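Long-range contacts in Poly(Beta-D-mannuronate) lyase (Pseudopedobacter saltans, PDB 7O79), which probably cleaves poly(beta-D-mannuronate), the mannuronate-rich part of alginate, as a polysaccharide lyase of family 6: residues R176-G181 / S212-R217; W119-G124 / G145-N150; N323-V328 / T358-S363; G222-S227 / F246-N251. All coordinates share one frame; numbering follows the deposited sequence.

Interaction 1 of 4, residues R176-G181 / S212-R217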
loop_
_atom_site.group_PDB
_atom_site.type_symbol
_atom_site.label_atom_id
_atom_site.label_comp_id
_atom_site.label_asym_id
_atom_site.label_seq_id
_atom_site.Cartn_x
_atom_site.Cartn_y
_atom_site.Cartn_z
ATOM N N ARG A 176 3.476 1.775 -2.788
ATOM C CA ARG A 176 4.774 1.650 -2.130
ATOM C C ARG A 176 5.028 2.921 -1.320
ATOM O O ARG A 176 5.130 4.009 -1.892
ATOM C CB ARG A 176 5.900 1.392 -3.145
ATOM C CG ARG A 176 7.283 1.256 -2.496
ATOM C CD ARG A 176 8.426 0.954 -3.500
ATOM N NE ARG A 176 8.692 2.070 -4.403
ATOM C CZ ARG A 176 9.267 1.949 -5.595
ATOM N NH1 ARG A 176 9.680 0.759 -6.024
ATOM N NH2 ARG A 176 9.463 3.026 -6.344
ATOM N N ILE A 177 5.113 2.787 0.009
ATOM C CA ILE A 177 5.152 3.931 0.925
ATOM C C ILE A 177 6.543 4.046 1.536
ATOM O O ILE A 177 6.857 3.403 2.546
ATOM C CB ILE A 177 4.087 3.843 2.026
ATOM C CG1 ILE A 177 2.741 3.391 1.449
ATOM C CG2 ILE A 177 4.011 5.181 2.793
ATOM C CD1 ILE A 177 2.196 4.353 0.398
ATOM N N TRP A 178 7.355 4.934 0.973
ATOM C CA TRP A 178 8.617 5.302 1.591
ATOM C C TRP A 178 8.384 6.401 2.620
ATOM O O TRP A 178 7.296 6.987 2.708
ATOM C CB TRP A 178 9.609 5.801 0.544
ATOM C CG TRP A 178 10.137 4.753 -0.408
ATOM C CD1 TRP A 178 10.367 3.427 -0.151
ATOM C CD2 TRP A 178 10.525 4.976 -1.764
ATOM N NE1 TRP A 178 10.868 2.800 -1.284
ATOM C CE2 TRP A 178 10.979 3.736 -2.284
ATOM C CE3 TRP A 178 10.545 6.111 -2.594
ATOM C CZ2 TRP A 178 11.438 3.597 -3.600
ATOM C CZ3 TRP A 178 11.002 5.971 -3.908
ATOM C CH2 TRP A 178 11.442 4.719 -4.395
ATOM N N GLY A 179 9.437 6.701 3.378
ATOM C CA GLY A 179 9.428 7.726 4.389
ATOM C C GLY A 179 10.215 7.283 5.594
ATOM O O GLY A 179 10.883 6.252 5.575
ATOM N N TYR A 180 10.167 8.099 6.646
ATOM C CA TYR A 180 10.884 7.769 7.871
ATOM C C TYR A 180 10.445 6.407 8.380
ATOM O O TYR A 180 9.249 6.147 8.528
ATOM C CB TYR A 180 10.638 8.835 8.938
ATOM C CG TYR A 180 11.307 8.559 10.259
ATOM C CD1 TYR A 180 10.734 7.691 11.188
ATOM C CD2 TYR A 180 12.512 9.161 10.587
ATOM C CE1 TYR A 180 11.336 7.431 12.407
ATOM C CE2 TYR A 180 13.127 8.908 11.810
ATOM C CZ TYR A 180 12.539 8.040 12.706
ATOM O OH TYR A 180 13.146 7.791 13.915
ATOM N N GLY A 181 11.421 5.564 8.699
ATOM C CA GLY A 181 11.210 4.169 9.018
ATOM C C GLY A 181 11.768 3.251 7.967
ATOM O O GLY A 181 11.864 2.043 8.200
ATOM N N SER A 212 2.919 -2.122 -0.105
ATOM C CA SER A 212 4.258 -2.294 0.445
ATOM C C SER A 212 4.550 -1.094 1.333
ATOM O O SER A 212 4.839 0.001 0.837
ATOM C CB SER A 212 5.293 -2.452 -0.666
ATOM O OG SER A 212 6.592 -2.658 -0.137
ATOM N N LEU A 213 4.477 -1.302 2.646
ATOM C CA LEU A 213 4.880 -0.293 3.616
ATOM C C LEU A 213 6.383 -0.397 3.862
ATOM O O LEU A 213 6.882 -1.452 4.258
ATOM C CB LEU A 213 4.108 -0.447 4.924
ATOM C CG LEU A 213 2.582 -0.567 4.788
ATOM C CD1 LEU A 213 1.919 -0.629 6.161
ATOM C CD2 LEU A 213 2.050 0.621 3.990
ATOM N N LYS A 214 7.093 0.702 3.642
ATOM C CA LYS A 214 8.528 0.812 3.883
ATOM C C LYS A 214 8.823 2.075 4.678
ATOM O O LYS A 214 9.682 2.882 4.315
ATOM C CB LYS A 214 9.287 0.815 2.561
ATOM C CG LYS A 214 9.287 -0.538 1.844
ATOM C CD LYS A 214 10.106 -0.466 0.551
ATOM C CE LYS A 214 10.414 -1.873 0.018
ATOM N NZ LYS A 214 10.938 -1.851 -1.384
ATOM N N SER A 215 8.072 2.275 5.760
ATOM C CA SER A 215 8.119 3.483 6.589
ATOM C C SER A 215 7.240 3.211 7.807
ATOM O O SER A 215 6.588 2.163 7.891
ATOM C CB SER A 215 7.629 4.728 5.842
ATOM O OG SER A 215 6.356 4.489 5.250
ATOM N N ASN A 216 7.179 4.191 8.725
ATOM C CA ASN A 216 6.425 4.063 9.975
ATOM C C ASN A 216 5.086 4.793 9.953
ATOM O O ASN A 216 4.849 5.708 9.161
ATOM C CB ASN A 216 7.212 4.598 11.190
ATOM C CG ASN A 216 8.538 3.914 11.392
ATOM O OD1 ASN A 216 8.850 2.922 10.735
ATOM N ND2 ASN A 216 9.312 4.409 12.346
ATOM N N ARG A 217 4.214 4.365 10.881
ATOM C CA ARG A 217 2.989 5.074 11.289
ATOM C C ARG A 217 1.982 5.241 10.164
ATOM O O ARG A 217 1.253 6.229 10.106
ATOM C CB ARG A 217 3.295 6.419 11.938
ATOM C CG ARG A 217 4.432 6.368 12.893
ATOM C CD ARG A 217 3.886 6.204 14.288
ATOM N NE ARG A 217 4.947 5.987 15.265
ATOM C CZ ARG A 217 4.749 5.541 16.501
ATOM N NH1 ARG A 217 3.522 5.247 16.922
ATOM N NH2 ARG A 217 5.784 5.381 17.319
HETATM O O HOH W 1 12.313 0.156 -2.002
#
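Ile177 and Leu213 pair as parallel strand residues, and backbone hydrogen bonds run from Ile177 N to Ser212 O and from Lys214 N to Ile177 O (both 2.9 Å). Ile177 O has a second donor, Ser215 OG at 3.0 Å, which stands above the carbonyl plane on the face opposite Lys214 N. A serine suits this place: OG, between backbone N and carbonyl carbon (chi1 52°), reaches Ile177 O and also Asn218 ND2. Beyond the strands, Asn216 N donates to Tyr180 O.

Apolar packing is modest: Ile177 CG1 lies 3.8 Å from Leu213 CD2, the chains pointing the same way. Lys214, extended, runs alongside Trp178, CD at the indole edge, and one water accepts from both Trp178 NE1 and Lys214 NZ.

The Asn216 amide stands almost perpendicular (88°) to the Tyr180 ring, ND2 at the ring edge, 3.6 Å from CE1. Its OD1 bonds Asn238 N and ND2 Glu185 O. An alanine here would probably leave those two backbone groups without their mates and the tyrosine edge less supported. OD1 also sits 3.2 Å from Gly181 CA, where any CB would clash. Polar side chains thus tie a turn to its neighbour beyond the strand pairing.

Interaction 2 of 4, residues W119-G124 / G145-N150. With PO4 (phosphate ion), chain B.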
loop_
_atom_site.group_PDB
_atom_site.type_symbol
_atom_site.label_atom_id
_atom_site.label_comp_id
_atom_site.label_asym_id
_atom_site.label_seq_id
_atom_site.Cartn_x
_atom_site.Cartn_y
_atom_site.Cartn_z
ATOM N N TRP A 119 1.778 6.002 -11.536
ATOM C CA TRP A 119 0.567 6.690 -11.953
ATOM C C TRP A 119 0.244 7.853 -11.021
ATOM O O TRP A 119 -0.157 8.927 -11.487
ATOM C CB TRP A 119 -0.593 5.698 -12.061
ATOM C CG TRP A 119 -0.606 5.041 -13.429
ATOM C CD1 TRP A 119 0.397 5.070 -14.354
ATOM C CD2 TRP A 119 -1.658 4.266 -14.006
ATOM N NE1 TRP A 119 0.034 4.367 -15.472
ATOM C CE2 TRP A 119 -1.225 3.860 -15.282
ATOM C CE3 TRP A 119 -2.924 3.873 -13.563
ATOM C CZ2 TRP A 119 -2.017 3.089 -16.132
ATOM C CZ3 TRP A 119 -3.710 3.093 -14.406
ATOM C CH2 TRP A 119 -3.253 2.719 -15.681
ATOM N N VAL A 120 0.492 7.698 -9.719
ATOM C CA VAL A 120 0.313 8.782 -8.761
ATOM C C VAL A 120 1.509 8.765 -7.821
ATOM O O VAL A 120 1.809 7.732 -7.212
ATOM C CB VAL A 120 -1.007 8.643 -7.956
ATOM C CG1 VAL A 120 -1.148 9.785 -6.976
ATOM C CG2 VAL A 120 -2.220 8.577 -8.885
ATOM N N LEU A 121 2.185 9.902 -7.684
ATOM C CA LEU A 121 3.342 10.003 -6.809
ATOM C C LEU A 121 3.149 11.143 -5.827
ATOM O O LEU A 121 2.881 12.280 -6.232
ATOM C CB LEU A 121 4.638 10.207 -7.607
ATOM C CG LEU A 121 5.869 10.381 -6.714
ATOM C CD1 LEU A 121 6.153 9.143 -5.890
ATOM C CD2 LEU A 121 7.110 10.783 -7.529
ATOM N N PHE A 122 3.276 10.841 -4.536
ATOM C CA PHE A 122 3.190 11.863 -3.498
ATOM C C PHE A 122 4.579 12.346 -3.107
ATOM O O PHE A 122 5.458 11.539 -2.783
ATOM C CB PHE A 122 2.455 11.330 -2.271
ATOM C CG PHE A 122 0.999 11.146 -2.498
ATOM C CD1 PHE A 122 0.126 12.186 -2.235
ATOM C CD2 PHE A 122 0.491 9.940 -2.972
ATOM C CE1 PHE A 122 -1.236 12.037 -2.437
ATOM C CE2 PHE A 122 -0.884 9.794 -3.175
ATOM C CZ PHE A 122 -1.736 10.842 -2.919
ATOM N N ARG A 123 4.752 13.662 -3.101
ATOM C CA ARG A 123 6.036 14.274 -2.808
ATOM C C ARG A 123 5.811 15.616 -2.102
ATOM O O ARG A 123 6.336 16.659 -2.498
ATOM C CB ARG A 123 6.823 14.412 -4.110
ATOM C CG ARG A 123 8.249 14.739 -3.948
ATOM C CD ARG A 123 8.888 14.776 -5.331
ATOM N NE ARG A 123 10.044 15.662 -5.354
ATOM C CZ ARG A 123 10.004 16.966 -5.074
ATOM N NH1 ARG A 123 8.856 17.575 -4.759
ATOM N NH2 ARG A 123 11.125 17.675 -5.125
ATOM N N GLY A 124 5.015 15.587 -1.040
ATOM C CA GLY A 124 4.556 16.764 -0.322
ATOM C C GLY A 124 3.590 16.304 0.751
ATOM O O GLY A 124 3.330 15.105 0.906
ATOM N N GLY A 145 2.863 5.850 -5.362
ATOM C CA GLY A 145 4.051 5.933 -4.540
ATOM C C GLY A 145 4.047 7.099 -3.570
ATOM O O GLY A 145 3.470 8.153 -3.837
ATOM N N ASN A 146 4.730 6.912 -2.444
ATOM C CA ASN A 146 5.023 7.998 -1.524
ATOM C C ASN A 146 6.529 8.136 -1.410
ATOM O O ASN A 146 7.238 7.152 -1.185
ATOM C CB ASN A 146 4.382 7.781 -0.137
ATOM C CG ASN A 146 4.468 9.019 0.744
ATOM O OD1 ASN A 146 3.752 9.999 0.528
ATOM N ND2 ASN A 146 5.315 8.964 1.777
ATOM N N ASP A 147 6.999 9.367 -1.537
ATOM C CA ASP A 147 8.404 9.689 -1.668
ATOM C C ASP A 147 9.077 9.633 -0.286
ATOM O O ASP A 147 8.422 9.663 0.762
ATOM C CB ASP A 147 8.499 11.073 -2.325
ATOM C CG ASP A 147 9.810 11.323 -3.004
ATOM O OD1 ASP A 147 9.869 10.981 -4.212
ATOM O OD2 ASP A 147 10.751 11.874 -2.368
ATOM N N GLN A 148 10.406 9.538 -0.290
ATOM C CA GLN A 148 11.144 9.286 0.943
ATOM C C GLN A 148 11.221 10.493 1.869
ATOM O O GLN A 148 11.285 10.317 3.092
ATOM C CB GLN A 148 12.550 8.768 0.596
ATOM C CG GLN A 148 13.472 8.461 1.785
ATOM C CD GLN A 148 12.887 7.473 2.778
ATOM O OE1 GLN A 148 12.190 6.530 2.409
ATOM N NE2 GLN A 148 13.192 7.679 4.057
ATOM N N ASP A 149 11.244 11.712 1.337
ATOM C CA ASP A 149 11.453 12.894 2.160
ATOM C C ASP A 149 10.314 13.883 1.976
ATOM O O ASP A 149 9.739 13.988 0.889
ATOM C CB ASP A 149 12.779 13.566 1.830
ATOM C CG ASP A 149 13.970 12.677 2.149
ATOM O OD1 ASP A 149 14.404 12.627 3.315
ATOM O OD2 ASP A 149 14.468 12.015 1.230
ATOM N N ASN A 150 9.966 14.558 3.072
ATOM C CA ASN A 150 9.024 15.682 3.070
ATOM C C ASN A 150 7.668 15.323 2.438
ATOM O O ASN A 150 7.044 16.134 1.748
ATOM C CB ASN A 150 9.661 16.901 2.384
ATOM C CG ASN A 150 8.946 18.184 2.726
ATOM O OD1 ASN A 150 8.616 18.429 3.884
ATOM N ND2 ASN A 150 8.692 19.003 1.721
HETATM P P PO4 B . 12.679 14.542 6.155
HETATM O O1 PO4 B . 11.450 13.903 5.525
HETATM O O2 PO4 B . 12.395 16.017 6.378
HETATM O O3 PO4 B . 13.842 14.367 5.209
HETATM O O4 PO4 B . 13.057 13.893 7.473
#
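Arg123 and Asp147 lie side by side and point the same way, with Arg123 CG 3.9 Å from Asp147 CG. Their guanidinium and carboxylate planes are turned 60° apart, and Arg123 NE stays 4.8 Å from Asp147 OD1, so opposite charges are near without a salt bridge. In Arg123, CG anti to the backbone N (chi1 -167°) sets that carbon beside the aspartate, and aliphatic carbons do most of the touching. An alanine in place of Asp147 would probably leave the arginine without this nearby negative charge and its CG and CD less covered.

Phe122 is turned differently. Its ring presents an edge to Gly145 O, 3.6 Å from CD2, while its CB meets Asn146 OD1 at 3.4 Å. The ring stacks on Phe93 and meets Phe193 edge-to-face, as suits a buried aromatic. Asn146 OD1 bonds Ser151 and Asn154 just after its own segment, while ND2 reaches Trp178 O on the next strand.

Leu121 CD1 rests 3.5 Å from Gly145 O; a side chain at Gly145 would be tight against that methyl. Backbone bonds hold the register, among them Phe122 N to Gly145 O (2.8 Å). Asn150 N donates to a phosphate ion, which Arg152 also binds. Parallel strands stacked turn on turn, with phenylalanine on phenylalanine inside, are characteristic of the right-handed parallel beta-helix of this lyase family.

Interaction 3 of 4, residues N323-V328 / T358-S363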
loop_
_atom_site.group_PDB
_atom_site.type_symbol
_atom_site.label_atom_id
_atom_site.label_comp_id
_atom_site.label_asym_id
_atom_site.label_seq_id
_atom_site.Cartn_x
_atom_site.Cartn_y
_atom_site.Cartn_z
ATOM N N ASN A 323 -8.599 -11.137 14.428
ATOM C CA ASN A 323 -8.639 -11.315 12.985
ATOM C C ASN A 323 -9.294 -12.648 12.649
ATOM O O ASN A 323 -9.400 -13.543 13.489
ATOM C CB ASN A 323 -7.230 -11.259 12.379
ATOM C CG ASN A 323 -6.505 -9.943 12.677
ATOM O OD1 ASN A 323 -6.792 -8.912 12.058
ATOM N ND2 ASN A 323 -5.553 -9.977 13.618
ATOM N N THR A 324 -9.720 -12.779 11.396
ATOM C CA THR A 324 -10.305 -14.021 10.911
ATOM C C THR A 324 -9.581 -14.439 9.641
ATOM O O THR A 324 -9.457 -13.639 8.708
ATOM C CB THR A 324 -11.803 -13.842 10.671
ATOM O OG1 THR A 324 -12.421 -13.508 11.917
ATOM C CG2 THR A 324 -12.431 -15.095 10.098
ATOM N N PHE A 325 -9.079 -15.676 9.630
ATOM C CA PHE A 325 -8.376 -16.261 8.485
ATOM C C PHE A 325 -9.039 -17.589 8.113
ATOM O O PHE A 325 -8.730 -18.627 8.708
ATOM C CB PHE A 325 -6.891 -16.481 8.800
ATOM C CG PHE A 325 -6.204 -15.285 9.405
ATOM C CD1 PHE A 325 -5.833 -14.196 8.608
ATOM C CD2 PHE A 325 -5.923 -15.244 10.762
ATOM C CE1 PHE A 325 -5.195 -13.077 9.166
ATOM C CE2 PHE A 325 -5.290 -14.119 11.328
ATOM C CZ PHE A 325 -4.938 -13.041 10.533
ATOM N N LEU A 326 -9.895 -17.600 7.099
ATOM C CA LEU A 326 -10.670 -18.803 6.812
ATOM C C LEU A 326 -10.341 -19.380 5.446
ATOM O O LEU A 326 -10.166 -18.641 4.474
ATOM C CB LEU A 326 -12.175 -18.535 6.911
ATOM C CG LEU A 326 -12.668 -18.212 8.325
ATOM C CD1 LEU A 326 -14.059 -17.564 8.271
ATOM C CD2 LEU A 326 -12.657 -19.435 9.204
ATOM N N ASN A 327 -10.262 -20.711 5.378
ATOM C CA ASN A 327 -10.127 -21.413 4.093
ATOM C C ASN A 327 -8.862 -20.974 3.357
ATOM O O ASN A 327 -8.858 -20.804 2.138
ATOM C CB ASN A 327 -11.382 -21.210 3.231
ATOM C CG ASN A 327 -11.431 -22.117 2.000
ATOM O OD1 ASN A 327 -10.971 -23.268 2.017
ATOM N ND2 ASN A 327 -12.013 -21.599 0.929
ATOM N N VAL A 328 -7.759 -20.785 4.109
ATOM C CA VAL A 328 -6.500 -20.348 3.499
ATOM C C VAL A 328 -5.737 -21.564 3.000
ATOM O O VAL A 328 -5.770 -22.639 3.611
ATOM C CB VAL A 328 -5.648 -19.505 4.480
ATOM C CG1 VAL A 328 -6.411 -18.263 4.880
ATOM C CG2 VAL A 328 -5.237 -20.281 5.712
ATOM N N THR A 358 -3.759 -13.309 19.709
ATOM C CA THR A 358 -4.889 -13.892 20.443
ATOM C C THR A 358 -6.209 -13.542 19.770
ATOM O O THR A 358 -6.292 -12.613 18.970
ATOM C CB THR A 358 -4.985 -13.394 21.889
ATOM O OG1 THR A 358 -5.233 -11.986 21.884
ATOM C CG2 THR A 358 -3.719 -13.679 22.661
ATOM N N HIS A 359 -7.251 -14.302 20.126
ATOM C CA HIS A 359 -8.618 -14.020 19.695
ATOM C C HIS A 359 -8.761 -14.006 18.176
ATOM O O HIS A 359 -9.552 -13.251 17.614
ATOM C CB HIS A 359 -9.124 -12.720 20.323
ATOM C CG HIS A 359 -9.141 -12.762 21.819
ATOM N ND1 HIS A 359 -8.027 -12.501 22.590
ATOM C CD2 HIS A 359 -10.137 -13.066 22.686
ATOM C CE1 HIS A 359 -8.343 -12.622 23.868
ATOM N NE2 HIS A 359 -9.615 -12.966 23.954
ATOM N N ASN A 360 -8.049 -14.907 17.512
ATOM C CA ASN A 360 -8.130 -15.057 16.068
ATOM C C ASN A 360 -8.938 -16.301 15.724
ATOM O O ASN A 360 -8.923 -17.287 16.466
ATOM C CB ASN A 360 -6.723 -15.161 15.470
ATOM C CG ASN A 360 -5.916 -13.891 15.703
ATOM O OD1 ASN A 360 -6.219 -12.837 15.131
ATOM N ND2 ASN A 360 -4.912 -13.973 16.579
ATOM N N ILE A 361 -9.640 -16.247 14.591
ATOM C CA ILE A 361 -10.371 -17.387 14.039
ATOM C C ILE A 361 -9.626 -17.855 12.799
ATOM O O ILE A 361 -9.226 -17.023 11.976
ATOM C CB ILE A 361 -11.824 -17.010 13.695
ATOM C CG1 ILE A 361 -12.651 -16.875 14.972
ATOM C CG2 ILE A 361 -12.441 -18.036 12.711
ATOM C CD1 ILE A 361 -14.081 -16.470 14.710
ATOM N N ILE A 362 -9.418 -19.179 12.673
ATOM C CA ILE A 362 -8.589 -19.750 11.612
ATOM C C ILE A 362 -9.202 -21.044 11.079
ATOM O O ILE A 362 -9.683 -21.888 11.847
ATOM C CB ILE A 362 -7.148 -20.051 12.081
ATOM C CG1 ILE A 362 -6.484 -18.853 12.771
ATOM C CG2 ILE A 362 -6.286 -20.515 10.917
ATOM C CD1 ILE A 362 -5.549 -19.274 13.895
ATOM N N SER A 363 -9.130 -21.217 9.762
ATOM C CA SER A 363 -9.268 -22.528 9.140
ATOM C C SER A 363 -8.376 -22.566 7.908
ATOM O O SER A 363 -8.140 -21.536 7.272
ATOM C CB SER A 363 -10.739 -22.836 8.808
ATOM O OG SER A 363 -11.115 -22.314 7.545
#
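Asn323 and Asn360 lie side by side with their amides nearly coplanar, 5° apart. In both, CG lies anti to the carbonyl carbon (chi1 -58° and -63°), and the amides leave their backbones the same way. Asn360 OD1 accepts from Asn323 N at 3.0 Å and, weakly, from Asn323 ND2 at 3.3 Å. Each amide has further partners: Asn323 bonds Asn270 and Val267 O, and Asn360 ND2 reaches Tyr320 O.

Next along the strands, Phe325 and Ile362 share a face, pointing the same way, with Ile362 CG1 at the ring edge 4.2 Å from Phe325 CD2. Both touch Ile333. Phe325 N donates to Ile361 O at 2.7 Å. On the other face, the partly exposed Ile361 sets CG2 3.8 Å from Leu326 CD2, beta-branching suiting the extended chain.

At the corner, Ser363 OG accepts from Asn327 N (2.8 Å) and also bonds Asn400; serine's short side chain brings the hydroxyl within bonding distance.

The opposite end is looser. His359 turns its ring away from 323-328 and pairs through ND1 with Thr358 OG1. Buried, bonded amides and apolar packing thus give way to partly exposed Thr358 and His359, and the asparagine pair probably helps the backbone bonds hold the register.

Interaction 4 of 4, residues G222-S227 / F246-N251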
loop_
_atom_site.group_PDB
_atom_site.type_symbol
_atom_site.label_atom_id
_atom_site.label_comp_id
_atom_site.label_asym_id
_atom_site.label_seq_id
_atom_site.Cartn_x
_atom_site.Cartn_y
_atom_site.Cartn_z
ATOM N N GLY A 222 -9.782 -0.594 6.427
ATOM C CA GLY A 222 -11.082 -0.703 5.775
ATOM C C GLY A 222 -11.055 -0.858 4.271
ATOM O O GLY A 222 -12.003 -0.448 3.601
ATOM N N ASN A 223 -10.005 -1.454 3.722
ATOM C CA ASN A 223 -9.912 -1.740 2.298
ATOM C C ASN A 223 -10.496 -3.118 1.987
ATOM O O ASN A 223 -10.461 -4.031 2.816
ATOM C CB ASN A 223 -8.456 -1.702 1.849
ATOM C CG ASN A 223 -7.818 -0.344 2.075
ATOM O OD1 ASN A 223 -8.034 0.599 1.305
ATOM N ND2 ASN A 223 -7.060 -0.227 3.162
ATOM N N THR A 224 -10.989 -3.275 0.763
ATOM C CA THR A 224 -11.506 -4.552 0.280
ATOM C C THR A 224 -10.627 -5.013 -0.876
ATOM O O THR A 224 -10.479 -4.292 -1.869
ATOM C CB THR A 224 -12.975 -4.411 -0.152
ATOM O OG1 THR A 224 -13.787 -4.176 1.004
ATOM C CG2 THR A 224 -13.466 -5.682 -0.829
ATOM N N VAL A 225 -10.023 -6.195 -0.736
ATOM C CA VAL A 225 -9.090 -6.736 -1.728
ATOM C C VAL A 225 -9.664 -8.042 -2.264
ATOM O O VAL A 225 -9.680 -9.059 -1.560
ATOM C CB VAL A 225 -7.684 -6.959 -1.144
ATOM C CG1 VAL A 225 -6.768 -7.495 -2.199
ATOM C CG2 VAL A 225 -7.117 -5.655 -0.557
ATOM N N ILE A 226 -10.085 -8.035 -3.527
ATOM C CA ILE A 226 -10.835 -9.141 -4.112
ATOM C C ILE A 226 -9.973 -9.813 -5.175
ATOM O O ILE A 226 -9.525 -9.158 -6.127
ATOM C CB ILE A 226 -12.167 -8.664 -4.706
ATOM C CG1 ILE A 226 -13.079 -8.128 -3.592
ATOM C CG2 ILE A 226 -12.862 -9.814 -5.432
ATOM C CD1 ILE A 226 -14.438 -7.650 -4.092
ATOM N N SER A 227 -9.703 -11.106 -4.980
ATOM C CA SER A 227 -9.103 -11.972 -6.006
ATOM C C SER A 227 -7.810 -11.390 -6.581
ATOM O O SER A 227 -7.624 -11.309 -7.801
ATOM C CB SER A 227 -10.118 -12.242 -7.123
ATOM O OG SER A 227 -9.588 -13.119 -8.103
ATOM N N PHE A 246 -10.751 -6.335 4.313
ATOM C CA PHE A 246 -11.396 -7.548 3.833
ATOM C C PHE A 246 -10.582 -8.076 2.668
ATOM O O PHE A 246 -10.412 -7.381 1.663
ATOM C CB PHE A 246 -12.830 -7.292 3.383
ATOM C CG PHE A 246 -13.779 -6.961 4.499
ATOM C CD1 PHE A 246 -14.509 -7.962 5.125
ATOM C CD2 PHE A 246 -13.995 -5.640 4.878
ATOM C CE1 PHE A 246 -15.406 -7.661 6.138
ATOM C CE2 PHE A 246 -14.896 -5.336 5.899
ATOM C CZ PHE A 246 -15.602 -6.353 6.517
ATOM N N ILE A 247 -10.088 -9.295 2.790
ATOM C CA ILE A 247 -9.344 -9.918 1.706
ATOM C C ILE A 247 -10.150 -11.143 1.282
ATOM O O ILE A 247 -10.180 -12.156 1.985
ATOM C CB ILE A 247 -7.906 -10.264 2.113
ATOM C CG1 ILE A 247 -7.195 -8.980 2.561
ATOM C CG2 ILE A 247 -7.137 -10.909 0.957
ATOM C CD1 ILE A 247 -5.757 -9.175 2.973
ATOM N N PHE A 248 -10.840 -11.029 0.141
ATOM C CA PHE A 248 -11.629 -12.114 -0.444
ATOM C C PHE A 248 -10.823 -12.660 -1.615
ATOM O O PHE A 248 -10.939 -12.187 -2.742
ATOM C CB PHE A 248 -13.000 -11.631 -0.907
ATOM C CG PHE A 248 -13.864 -11.084 0.190
ATOM C CD1 PHE A 248 -14.518 -11.932 1.064
ATOM C CD2 PHE A 248 -14.056 -9.718 0.322
ATOM C CE1 PHE A 248 -15.319 -11.434 2.085
ATOM C CE2 PHE A 248 -14.868 -9.212 1.339
ATOM C CZ PHE A 248 -15.505 -10.081 2.218
ATOM N N GLY A 249 -10.007 -13.680 -1.347
ATOM C CA GLY A 249 -9.118 -14.193 -2.377
ATOM C C GLY A 249 -9.811 -14.923 -3.512
ATOM O O GLY A 249 -9.230 -15.048 -4.590
ATOM N N GLU A 250 -11.031 -15.411 -3.300
ATOM C CA GLU A 250 -11.730 -16.188 -4.319
ATOM C C GLU A 250 -10.808 -17.260 -4.903
ATOM O O GLU A 250 -10.822 -17.536 -6.103
ATOM C CB GLU A 250 -12.285 -15.277 -5.414
ATOM C CG GLU A 250 -13.395 -14.362 -4.929
ATOM C CD GLU A 250 -13.926 -13.451 -6.024
ATOM O OE1 GLU A 250 -14.813 -12.612 -5.731
ATOM O OE2 GLU A 250 -13.468 -13.582 -7.181
ATOM N N ASN A 251 -9.970 -17.834 -4.033
ATOM C CA ASN A 251 -8.975 -18.845 -4.389
ATOM C C ASN A 251 -8.109 -18.428 -5.568
ATOM O O ASN A 251 -7.662 -19.263 -6.352
ATOM C CB ASN A 251 -9.646 -20.188 -4.646
ATOM C CG ASN A 251 -10.319 -20.708 -3.411
ATOM O OD1 ASN A 251 -9.773 -20.603 -2.308
ATOM N ND2 ASN A 251 -11.528 -21.222 -3.566
HETATM O O HOH W 2 -10.274 -16.004 -8.166
#
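In Glu250, CG lies beside the backbone N (chi1 -67°) and CD continues extended (chi2 179°), which carries the carboxylate carbon to Ile226 and Ser227. OE1 meets Ile226 CG2 at 3.4 Å and OE2 meets Ser227 CB at 3.6 Å. The acid packs by its oxygens against carbon; its long, weak ion pair is with Arg202. Thr224 sets OG1 beside the backbone N, where it bonds Leu445 N, and turns CG2 to the edge of the Phe248 ring, 4.2 Å from CD2. Its OG1 also lies 4.0 Å from Phe246 CB. Threonine suits the spot, giving one branch to polar and one to aromatic company.

The opposite face holds Val225 and Ile247, with Val225 CB 4.2 Å from Ile247 CG1, two branched residues suited to a buried strand. Four backbone bonds fasten the strands, Val225 N to Phe246 O at 2.7 Å being the shortest. Beyond the strands, a water joins Ser227 OG to Glu250 O at the exposed end of the contact.

The axes of the two strands run 8° from parallel. Strand 194-201 flanks 224-226, touching Thr224, Val225 and Ile226, and strand 266-273 flanks 246-248, where Phe246, Ile247 and Phe248 touch Tyr271, Val272 and Arg273 in turn. Pro444, from the C-terminal part of the chain, leans on Thr224 and Phe248, covering part of this outer face.

In the fold
Each of the four contacts joins two adjacent turns of one beta-helix. Interactions 1 and 2 are adjacent, centres 11 Å apart: strands 144-146 and 175-177 are neighbours, and a probable hydrogen bond links Gly179 N to Gln148 OE1 at 2.9 Å. Interactions 3 and 4, centres 15 Å apart, lie along another series of paired strands and barely touch, through Asn327 and Asn251. Interactions 2 and 3 are the most distant pair, with centres 35 Å apart and on opposite sides of the chain's centre. The phosphate bound at Asn150 in interaction 2 is also about 6 Å from the side chain of Tyr180 in interaction 1; it probably came from the crystallisation liquor.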